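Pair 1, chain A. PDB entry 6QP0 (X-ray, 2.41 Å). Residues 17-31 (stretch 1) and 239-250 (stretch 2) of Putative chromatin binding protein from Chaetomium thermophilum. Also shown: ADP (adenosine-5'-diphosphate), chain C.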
# COMPACT_ATOMS: atom_id res chain seq x y z
N THR A 17 2.43 -9.38 0.47
CA THR A 17 1.80 -10.69 0.47
C THR A 17 0.30 -10.58 0.23
O THR A 17 -0.26 -11.30 -0.60
CB THR A 17 2.09 -11.39 1.80
OG1 THR A 17 3.46 -11.19 2.15
CG2 THR A 17 1.82 -12.88 1.69
N ARG A 18 -0.37 -9.67 0.95
CA ARG A 18 -1.80 -9.47 0.74
C ARG A 18 -2.08 -8.84 -0.62
O ARG A 18 -3.10 -9.15 -1.25
CB ARG A 18 -2.38 -8.60 1.85
CG ARG A 18 -3.13 -9.38 2.93
CD ARG A 18 -2.24 -10.37 3.66
NE ARG A 18 -2.86 -10.83 4.90
CZ ARG A 18 -3.78 -11.79 4.98
NH1 ARG A 18 -4.21 -12.39 3.88
NH2 ARG A 18 -4.28 -12.14 6.15
N ALA A 19 -1.20 -7.94 -1.09
CA ALA A 19 -1.42 -7.30 -2.38
C ALA A 19 -1.41 -8.31 -3.52
O ALA A 19 -2.21 -8.22 -4.45
CB ALA A 19 -0.36 -6.22 -2.61
N ARG A 20 -0.51 -9.29 -3.45
CA ARG A 20 -0.50 -10.36 -4.45
C ARG A 20 -1.83 -11.11 -4.45
O ARG A 20 -2.44 -11.32 -5.50
CB ARG A 20 0.66 -11.31 -4.19
CG ARG A 20 2.03 -10.71 -4.43
CD ARG A 20 3.13 -11.54 -3.79
NE ARG A 20 4.46 -11.00 -4.05
CZ ARG A 20 5.55 -11.35 -3.38
NH1 ARG A 20 5.48 -12.24 -2.40
NH2 ARG A 20 6.72 -10.81 -3.69
N GLN A 21 -2.28 -11.52 -3.26
CA GLN A 21 -3.57 -12.21 -3.16
C GLN A 21 -4.69 -11.37 -3.75
O GLN A 21 -5.54 -11.89 -4.49
CB GLN A 21 -3.86 -12.52 -1.69
CG GLN A 21 -2.79 -13.38 -1.01
CD GLN A 21 -3.04 -13.56 0.48
OE1 GLN A 21 -4.15 -13.34 0.96
NE2 GLN A 21 -2.01 -13.96 1.21
N LEU A 22 -4.72 -10.08 -3.44
CA LEU A 22 -5.74 -9.20 -4.01
C LEU A 22 -5.66 -9.19 -5.53
O LEU A 22 -6.69 -9.26 -6.21
CB LEU A 22 -5.58 -7.79 -3.45
CG LEU A 22 -6.65 -6.78 -3.85
CD1 LEU A 22 -7.99 -7.14 -3.22
CD2 LEU A 22 -6.23 -5.37 -3.45
N TYR A 23 -4.45 -9.10 -6.08
CA TYR A 23 -4.28 -9.13 -7.53
C TYR A 23 -4.87 -10.41 -8.12
O TYR A 23 -5.71 -10.36 -9.02
CB TYR A 23 -2.80 -9.00 -7.89
CG TYR A 23 -2.51 -8.94 -9.37
CD1 TYR A 23 -2.51 -10.09 -10.15
CD2 TYR A 23 -2.21 -7.73 -9.99
CE1 TYR A 23 -2.24 -10.03 -11.51
CE2 TYR A 23 -1.94 -7.66 -11.34
CZ TYR A 23 -1.95 -8.81 -12.10
OH TYR A 23 -1.68 -8.75 -13.44
N ALA A 24 -4.43 -11.56 -7.61
CA ALA A 24 -4.95 -12.83 -8.09
C ALA A 24 -6.47 -12.88 -7.98
O ALA A 24 -7.16 -13.32 -8.91
CB ALA A 24 -4.33 -13.99 -7.32
N TYR A 25 -7.01 -12.42 -6.85
CA TYR A 25 -8.46 -12.35 -6.71
C TYR A 25 -9.08 -11.46 -7.78
O TYR A 25 -10.01 -11.86 -8.49
CB TYR A 25 -8.83 -11.84 -5.31
CG TYR A 25 -10.30 -11.51 -5.16
CD1 TYR A 25 -10.79 -10.26 -5.50
CD2 TYR A 25 -11.19 -12.45 -4.67
CE1 TYR A 25 -12.13 -9.96 -5.37
CE2 TYR A 25 -12.53 -12.16 -4.53
CZ TYR A 25 -13.00 -10.91 -4.88
OH TYR A 25 -14.33 -10.61 -4.74
N LEU A 26 -8.57 -10.23 -7.91
CA LEU A 26 -9.11 -9.32 -8.92
C LEU A 26 -8.90 -9.84 -10.33
O LEU A 26 -9.65 -9.45 -11.24
CB LEU A 26 -8.47 -7.95 -8.76
CG LEU A 26 -8.84 -7.22 -7.46
CD1 LEU A 26 -7.95 -6.02 -7.25
CD2 LEU A 26 -10.30 -6.81 -7.47
N GLU A 27 -7.92 -10.72 -10.54
CA GLU A 27 -7.71 -11.28 -11.87
C GLU A 27 -8.81 -12.27 -12.22
O GLU A 27 -9.35 -12.25 -13.34
CB GLU A 27 -6.34 -11.94 -11.95
CG GLU A 27 -5.82 -12.13 -13.37
CD GLU A 27 -4.38 -12.60 -13.40
OE1 GLU A 27 -3.99 -13.38 -12.51
OE2 GLU A 27 -3.64 -12.17 -14.31
N GLU A 28 -9.18 -13.15 -11.28
CA GLU A 28 -10.26 -14.09 -11.55
C GLU A 28 -11.59 -13.37 -11.70
O GLU A 28 -12.44 -13.77 -12.51
CB GLU A 28 -10.35 -15.13 -10.43
CG GLU A 28 -11.23 -14.74 -9.25
CD GLU A 28 -11.18 -15.73 -8.10
OE1 GLU A 28 -12.10 -16.56 -7.97
OE2 GLU A 28 -10.20 -15.68 -7.32
N ARG A 29 -11.79 -12.29 -10.94
CA ARG A 29 -13.08 -11.60 -10.95
C ARG A 29 -13.26 -10.79 -12.23
O ARG A 29 -14.38 -10.70 -12.75
CB ARG A 29 -13.20 -10.70 -9.72
CG ARG A 29 -14.58 -10.12 -9.49
CD ARG A 29 -15.60 -11.19 -9.16
NE ARG A 29 -16.89 -10.62 -8.78
CZ ARG A 29 -17.18 -10.17 -7.56
NH1 ARG A 29 -16.27 -10.21 -6.60
NH2 ARG A 29 -18.38 -9.67 -7.31
N ILE A 30 -12.19 -10.20 -12.75
CA ILE A 30 -12.29 -9.43 -13.99
C ILE A 30 -12.58 -10.36 -15.17
O ILE A 30 -13.43 -10.06 -16.02
CB ILE A 30 -11.01 -8.61 -14.22
CG1 ILE A 30 -10.89 -7.53 -13.15
CG2 ILE A 30 -11.02 -8.00 -15.61
CD1 ILE A 30 -9.52 -6.89 -13.07
N ALA A 31 -11.88 -11.49 -15.24
CA ALA A 31 -12.22 -12.53 -16.21
C ALA A 31 -13.42 -13.35 -15.76
O ALA A 31 -14.07 -13.98 -16.60
CB ALA A 31 -11.02 -13.44 -16.44
N GLN A 239 -12.02 -15.47 5.16
CA GLN A 239 -12.19 -14.13 5.72
C GLN A 239 -11.50 -13.09 4.84
O GLN A 239 -12.03 -11.99 4.62
CB GLN A 239 -11.67 -14.07 7.15
CG GLN A 239 -12.71 -14.46 8.21
CD GLN A 239 -13.96 -13.61 8.13
OE1 GLN A 239 -13.90 -12.46 7.70
NE2 GLN A 239 -15.10 -14.18 8.51
N THR A 240 -10.31 -13.43 4.31
CA THR A 240 -9.69 -12.57 3.30
C THR A 240 -10.58 -12.48 2.06
O THR A 240 -10.79 -11.39 1.51
CB THR A 240 -8.31 -13.11 2.91
OG1 THR A 240 -8.47 -14.36 2.23
CG2 THR A 240 -7.43 -13.30 4.14
N ARG A 241 -11.10 -13.62 1.61
CA ARG A 241 -11.99 -13.64 0.44
C ARG A 241 -13.24 -12.79 0.68
O ARG A 241 -13.76 -12.19 -0.27
CB ARG A 241 -12.38 -15.08 0.10
CG ARG A 241 -13.31 -15.25 -1.12
CD ARG A 241 -12.59 -15.03 -2.45
NE ARG A 241 -13.25 -15.73 -3.55
CZ ARG A 241 -12.69 -16.69 -4.30
NH1 ARG A 241 -11.43 -17.06 -4.10
NH2 ARG A 241 -13.39 -17.25 -5.28
N GLN A 242 -13.74 -12.74 1.92
CA GLN A 242 -14.92 -11.93 2.19
C GLN A 242 -14.60 -10.44 2.10
O GLN A 242 -15.40 -9.66 1.57
CB GLN A 242 -15.49 -12.26 3.57
CG GLN A 242 -16.91 -11.75 3.75
CD GLN A 242 -17.55 -12.20 5.05
OE1 GLN A 242 -16.91 -12.84 5.89
NE2 GLN A 242 -18.82 -11.86 5.23
N VAL A 243 -13.43 -10.02 2.61
CA VAL A 243 -13.02 -8.63 2.48
C VAL A 243 -12.90 -8.25 1.00
O VAL A 243 -13.38 -7.19 0.57
CB VAL A 243 -11.70 -8.38 3.21
CG1 VAL A 243 -11.24 -6.93 2.99
CG2 VAL A 243 -11.82 -8.69 4.69
N PHE A 244 -12.23 -9.10 0.21
CA PHE A 244 -12.00 -8.78 -1.19
C PHE A 244 -13.31 -8.53 -1.93
O PHE A 244 -13.38 -7.67 -2.82
CB PHE A 244 -11.21 -9.90 -1.87
CG PHE A 244 -9.78 -10.01 -1.43
CD1 PHE A 244 -9.18 -9.01 -0.68
CD2 PHE A 244 -9.03 -11.12 -1.77
CE1 PHE A 244 -7.86 -9.12 -0.28
CE2 PHE A 244 -7.71 -11.23 -1.37
CZ PHE A 244 -7.13 -10.23 -0.63
N ASP A 245 -14.36 -9.28 -1.59
CA ASP A 245 -15.66 -9.09 -2.23
C ASP A 245 -16.24 -7.72 -1.91
O ASP A 245 -16.83 -7.06 -2.78
CB ASP A 245 -16.62 -10.20 -1.81
CG ASP A 245 -16.40 -11.50 -2.57
OD1 ASP A 245 -16.73 -11.57 -3.77
OD2 ASP A 245 -15.88 -12.47 -1.97
N LYS A 246 -16.11 -7.27 -0.65
CA LYS A 246 -16.58 -5.94 -0.29
C LYS A 246 -15.75 -4.86 -0.97
O LYS A 246 -16.28 -3.81 -1.36
CB LYS A 246 -16.56 -5.78 1.23
CG LYS A 246 -17.58 -6.64 1.98
CD LYS A 246 -17.09 -6.96 3.38
CE LYS A 246 -18.15 -7.65 4.24
NZ LYS A 246 -18.98 -8.64 3.50
N ILE A 247 -14.44 -5.10 -1.14
CA ILE A 247 -13.63 -4.19 -1.95
C ILE A 247 -14.18 -4.12 -3.37
O ILE A 247 -14.30 -3.04 -3.95
CB ILE A 247 -12.15 -4.63 -1.95
CG1 ILE A 247 -11.55 -4.57 -0.55
CG2 ILE A 247 -11.36 -3.74 -2.91
CD1 ILE A 247 -10.17 -5.20 -0.44
N TRP A 248 -14.54 -5.27 -3.94
CA TRP A 248 -15.05 -5.29 -5.31
C TRP A 248 -16.36 -4.53 -5.41
O TRP A 248 -16.54 -3.69 -6.30
CB TRP A 248 -15.22 -6.72 -5.79
CG TRP A 248 -15.71 -6.80 -7.20
CD1 TRP A 248 -17.00 -6.89 -7.62
CD2 TRP A 248 -14.90 -6.78 -8.38
NE1 TRP A 248 -17.05 -6.93 -8.99
CE2 TRP A 248 -15.78 -6.87 -9.49
CE3 TRP A 248 -13.53 -6.71 -8.62
CZ2 TRP A 248 -15.32 -6.88 -10.80
CZ3 TRP A 248 -13.07 -6.72 -9.92
CH2 TRP A 248 -13.97 -6.81 -11.00
N ASP A 249 -17.31 -4.82 -4.51
CA ASP A 249 -18.58 -4.11 -4.52
C ASP A 249 -18.39 -2.61 -4.33
O ASP A 249 -19.15 -1.81 -4.88
CB ASP A 249 -19.50 -4.67 -3.43
CG ASP A 249 -19.92 -6.10 -3.70
OD1 ASP A 249 -20.02 -6.48 -4.89
OD2 ASP A 249 -20.14 -6.85 -2.73
N ALA A 250 -17.37 -2.22 -3.56
CA ALA A 250 -17.12 -0.80 -3.33
C ALA A 250 -16.67 -0.09 -4.60
O ALA A 250 -17.12 1.03 -4.88
CB ALA A 250 -16.08 -0.63 -2.22
PB ADP C . 5.91 -6.07 3.35
O1B ADP C . 6.26 -6.12 1.88
O2B ADP C . 6.96 -5.29 4.10
O3B ADP C . 4.58 -5.40 3.54
PA ADP C . 5.68 -8.98 3.09
O1A ADP C . 6.83 -9.11 2.12
O2A ADP C . 4.36 -8.95 2.34
O3A ADP C . 5.87 -7.60 3.98
O5' ADP C . 5.71 -10.27 4.14
C5' ADP C . 6.72 -10.27 5.14
C4' ADP C . 6.97 -11.57 5.58
O4' ADP C . 5.89 -12.02 6.53
C3' ADP C . 6.94 -12.61 4.35
O3' ADP C . 7.97 -13.68 4.56
C2' ADP C . 5.80 -13.10 4.37
O2' ADP C . 5.86 -14.52 3.97
C1' ADP C . 5.23 -12.97 5.92
N9 ADP C . 3.85 -12.62 5.88
C8 ADP C . 3.20 -11.55 5.43
N7 ADP C . 1.90 -11.76 5.64
C5 ADP C . 1.76 -12.97 6.21
C6 ADP C . 0.65 -13.67 6.63
N6 ADP C . -0.80 -13.75 6.79
N1 ADP C . 0.78 -14.87 7.18
C2 ADP C . 2.01 -15.41 7.33
N3 ADP C . 3.11 -14.73 6.92
C4 ADP C . 2.97 -13.51 6.37

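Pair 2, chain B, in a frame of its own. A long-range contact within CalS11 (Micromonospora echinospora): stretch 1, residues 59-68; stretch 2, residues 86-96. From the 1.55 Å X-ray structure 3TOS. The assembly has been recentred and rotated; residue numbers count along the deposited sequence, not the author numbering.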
# COMPACT_ATOMS: atom_id res chain seq x y z
N MSE B 59 -23.72 14.02 -0.71
CA MSE B 59 -24.34 13.38 -1.88
C MSE B 59 -23.29 12.99 -2.92
O MSE B 59 -23.38 11.91 -3.54
CB MSE B 59 -25.42 14.25 -2.50
CG MSE B 59 -26.63 14.53 -1.58
SE MSE B 59 -27.46 12.96 -0.78
CE MSE B 59 -26.66 13.04 1.00
N ASP B 60 -22.31 13.88 -3.11
CA ASP B 60 -21.22 13.60 -4.03
C ASP B 60 -20.40 12.39 -3.56
O ASP B 60 -20.00 11.56 -4.39
CB ASP B 60 -20.31 14.84 -4.18
CG ASP B 60 -19.11 14.57 -5.01
OD1 ASP B 60 -19.29 14.44 -6.22
OD2 ASP B 60 -17.98 14.53 -4.50
N ALA B 61 -20.17 12.27 -2.25
CA ALA B 61 -19.40 11.15 -1.72
C ALA B 61 -20.17 9.83 -1.94
O ALA B 61 -19.56 8.82 -2.33
CB ALA B 61 -19.13 11.34 -0.21
N LEU B 62 -21.48 9.83 -1.72
CA LEU B 62 -22.26 8.60 -1.97
C LEU B 62 -22.27 8.25 -3.46
O LEU B 62 -22.04 7.07 -3.83
CB LEU B 62 -23.71 8.74 -1.50
CG LEU B 62 -23.87 8.96 0.02
CD1 LEU B 62 -25.36 9.18 0.29
CD2 LEU B 62 -23.39 7.73 0.89
N TYR B 63 -22.44 9.25 -4.31
CA TYR B 63 -22.49 8.99 -5.75
C TYR B 63 -21.15 8.43 -6.22
O TYR B 63 -21.07 7.48 -7.00
CB TYR B 63 -22.84 10.28 -6.51
CG TYR B 63 -23.29 10.12 -7.96
CD1 TYR B 63 -22.90 9.02 -8.75
CD2 TYR B 63 -24.22 10.96 -8.50
CE1 TYR B 63 -23.33 8.87 -10.03
CE2 TYR B 63 -24.68 10.77 -9.79
CZ TYR B 63 -24.18 9.81 -10.57
OH TYR B 63 -24.68 9.69 -11.86
N ARG B 64 -20.05 9.03 -5.77
CA ARG B 64 -18.74 8.53 -6.17
C ARG B 64 -18.51 7.06 -5.80
O ARG B 64 -17.80 6.35 -6.48
CB ARG B 64 -17.63 9.40 -5.59
CG ARG B 64 -17.52 10.74 -6.32
CD ARG B 64 -16.29 11.49 -5.83
NE ARG B 64 -16.44 12.05 -4.48
CZ ARG B 64 -15.80 11.64 -3.38
NH1 ARG B 64 -14.97 10.59 -3.41
NH2 ARG B 64 -16.02 12.26 -2.22
N GLN B 65 -19.15 6.62 -4.73
CA GLN B 65 -19.00 5.21 -4.31
C GLN B 65 -19.72 4.21 -5.17
O GLN B 65 -19.38 3.02 -5.10
CB GLN B 65 -19.42 4.99 -2.84
CG GLN B 65 -18.34 5.64 -1.91
CD GLN B 65 -18.49 5.28 -0.44
OE1 GLN B 65 -18.77 4.14 -0.09
NE2 GLN B 65 -18.33 6.27 0.43
N VAL B 66 -20.65 4.67 -6.03
CA VAL B 66 -21.37 3.73 -6.92
C VAL B 66 -21.08 3.97 -8.42
O VAL B 66 -21.77 3.43 -9.31
CB VAL B 66 -22.92 3.77 -6.66
CG1 VAL B 66 -23.25 3.44 -5.19
CG2 VAL B 66 -23.55 5.14 -7.08
N LEU B 67 -20.03 4.73 -8.73
CA LEU B 67 -19.69 4.97 -10.13
C LEU B 67 -19.29 3.64 -10.81
O LEU B 67 -19.38 3.53 -12.03
CB LEU B 67 -18.53 5.98 -10.22
CG LEU B 67 -19.07 7.40 -9.94
CD1 LEU B 67 -17.89 8.33 -10.04
CD2 LEU B 67 -20.23 7.89 -10.92
N ASP B 68 -18.88 2.63 -10.04
CA ASP B 68 -18.57 1.32 -10.63
C ASP B 68 -19.65 0.28 -10.28
O ASP B 68 -19.37 -0.91 -10.32
CB ASP B 68 -17.16 0.81 -10.22
CG ASP B 68 -17.03 0.55 -8.73
OD1 ASP B 68 -17.95 0.94 -7.94
OD2 ASP B 68 -15.96 0.01 -8.33
N THR B 86 -29.12 17.82 -7.03
CA THR B 86 -27.72 17.49 -6.82
C THR B 86 -27.28 16.28 -7.69
O THR B 86 -26.28 16.33 -8.39
CB THR B 86 -27.45 17.17 -5.35
OG1 THR B 86 -27.93 18.30 -4.58
CG2 THR B 86 -25.94 16.99 -5.16
N PHE B 87 -28.05 15.18 -7.61
CA PHE B 87 -27.78 13.99 -8.44
C PHE B 87 -27.81 14.28 -9.94
O PHE B 87 -26.97 13.75 -10.68
CB PHE B 87 -28.75 12.86 -8.11
CG PHE B 87 -28.59 12.31 -6.72
CD1 PHE B 87 -27.34 12.17 -6.15
CD2 PHE B 87 -29.71 11.99 -5.96
CE1 PHE B 87 -27.23 11.65 -4.77
CE2 PHE B 87 -29.62 11.51 -4.65
CZ PHE B 87 -28.38 11.31 -4.04
N ALA B 88 -28.77 15.12 -10.41
CA ALA B 88 -28.81 15.42 -11.82
C ALA B 88 -27.53 16.11 -12.31
O ALA B 88 -27.03 15.80 -13.42
CB ALA B 88 -30.02 16.32 -12.11
N ALA B 89 -27.00 17.03 -11.50
CA ALA B 89 -25.79 17.74 -11.88
C ALA B 89 -24.59 16.80 -11.79
O ALA B 89 -23.71 16.80 -12.66
CB ALA B 89 -25.58 18.99 -10.98
N LEU B 90 -24.52 16.01 -10.72
CA LEU B 90 -23.40 15.09 -10.56
C LEU B 90 -23.37 14.01 -11.64
O LEU B 90 -22.30 13.57 -12.04
CB LEU B 90 -23.46 14.43 -9.16
CG LEU B 90 -23.24 15.34 -7.94
CD1 LEU B 90 -23.52 14.56 -6.64
CD2 LEU B 90 -21.83 15.93 -7.94
N ARG B 91 -24.53 13.57 -12.09
CA ARG B 91 -24.58 12.59 -13.17
C ARG B 91 -23.98 13.19 -14.45
O ARG B 91 -23.32 12.48 -15.24
CB ARG B 91 -26.03 12.10 -13.38
CG ARG B 91 -26.22 11.10 -14.49
CD ARG B 91 -27.66 10.68 -14.66
NE ARG B 91 -28.51 11.83 -15.01
CZ ARG B 91 -29.85 11.79 -15.06
NH1 ARG B 91 -30.50 10.64 -14.80
NH2 ARG B 91 -30.55 12.91 -15.36
N GLY B 92 -24.14 14.51 -14.63
CA GLY B 92 -23.48 15.18 -15.77
C GLY B 92 -21.96 15.19 -15.54
O GLY B 92 -21.16 14.93 -16.47
N VAL B 93 -21.54 15.56 -14.33
CA VAL B 93 -20.11 15.55 -14.06
C VAL B 93 -19.43 14.19 -14.29
O VAL B 93 -18.37 14.13 -14.95
CB VAL B 93 -19.83 15.97 -12.59
CG1 VAL B 93 -18.38 15.91 -12.29
CG2 VAL B 93 -20.41 17.41 -12.34
N TYR B 94 -20.05 13.12 -13.79
CA TYR B 94 -19.31 11.83 -13.75
C TYR B 94 -19.70 10.85 -14.86
O TYR B 94 -18.93 9.96 -15.20
CB TYR B 94 -19.60 11.12 -12.43
CG TYR B 94 -19.06 11.84 -11.22
CD1 TYR B 94 -17.70 12.18 -11.14
CD2 TYR B 94 -19.91 12.21 -10.19
CE1 TYR B 94 -17.18 12.84 -10.01
CE2 TYR B 94 -19.41 12.92 -9.05
CZ TYR B 94 -18.04 13.22 -8.99
OH TYR B 94 -17.50 13.87 -7.94
N GLU B 95 -20.91 11.00 -15.42
CA GLU B 95 -21.49 9.94 -16.31
C GLU B 95 -22.18 10.44 -17.59
O GLU B 95 -23.34 10.11 -17.86
CB GLU B 95 -22.41 9.06 -15.52
CG GLU B 95 -21.71 8.29 -14.42
CD GLU B 95 -22.64 7.26 -13.87
OE1 GLU B 95 -23.67 7.61 -13.23
OE2 GLU B 95 -22.31 6.05 -14.04
N PRO B 96 -21.47 11.26 -18.38
CA PRO B 96 -22.05 11.72 -19.65
C PRO B 96 -22.55 10.57 -20.50
O PRO B 96 -23.52 10.72 -21.25
CB PRO B 96 -20.89 12.46 -20.32
CG PRO B 96 -19.66 11.98 -19.64
CD PRO B 96 -20.07 11.69 -18.22
O HOH W 1 -19.77 5.45 -13.83

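Both pairs cross two helices at a steep angle, and their backbones superpose to 0.6 Å over 14 central residues. In pair 1 the axes pass 10.8 Å apart at -60°; in pair 2 they pass 10.4 Å apart at -48°. The crossing leaves similar room for side chains, and the two proteins fill it with different chemistry around a shared tyrosine.

The tyrosine is Y25(A) in pair 1 and Y63(B) in pair 2. Both are t rotamers, both have a CA-to-CB bond pointing toward the partner helix, and their side-chain centres fall 0.5 Å apart. Each sends its hydroxyl to a carboxylate: Y25(A) OH donates to D245(A) OD1 at 2.8 Å, and Y63(B) OH donates to E95(B) OE1 at 2.7 Å. The acids come from different places. D245(A) lies within its helix and matches R91(B), whereas E95(B) is the residue where pair 2 leaves helical geometry. The rule is to bury the ring and pay for its hydroxyl with an acid, wherever the backbone can supply one.

The position facing this ring is F244(A) in pair 1 and L90(B) in pair 2. F244(A) sets its CB squarely over the tyrosine face, 3.4 Å from the Y25(A) ring centroid, while its own ring receives L22(A), whose CD1 lies 3.4 Å from F244(A) CD1. The smaller L90(B) also packs its CB on the tyrosine, 3.6 Å from Y63(B) CD2, but is not centred over the ring as F244(A) CB is.

Position L22(A) matches D60(B), so an apolar contact in one pair becomes a polar one in the other. D60(B) OD1 accepts a hydrogen bond of 2.5 Å from Y94(B) OH, and its OD2 takes a 2.9 Å salt bridge from R64(B) NE within the same helix. One carboxylate thus ties a partner tyrosine and its own helix together.

The aromatic positions W248(A) and Y94(B) coincide at CA to 0.4 Å, yet their side-chain centres lie 5.2 Å apart, because the chi1 rotamers differ: t for W248(A), m for Y94(B). The tryptophan reaches along the first helix, with L26(A) CD2 3.4 Å from W248(A) CE3 and I30(A) CG1 3.8 Å from W248(A) CH2 at its edge. The tyrosine instead turns its ring edge toward the face of Y63(B).

Both aromatics are covered on one face by the same matched position. In pair 1 the guanidinium of R29(A) lies flat on W248(A), centres 3.6 Å apart, while R29(A) NH1 forms a 3.2 Å salt bridge with D245(A) OD1, the oxygen that already accepts from Y25(A). In pair 2 the counterpart L67(B) places CD1 4.3 Å from the Y94(B) ring centroid, and a water joins L67(B) O to E95(B) OE2, at 2.7 and 2.6 Å. Arginine adds charge where leucine offers only methyl groups, but either can roof the ring.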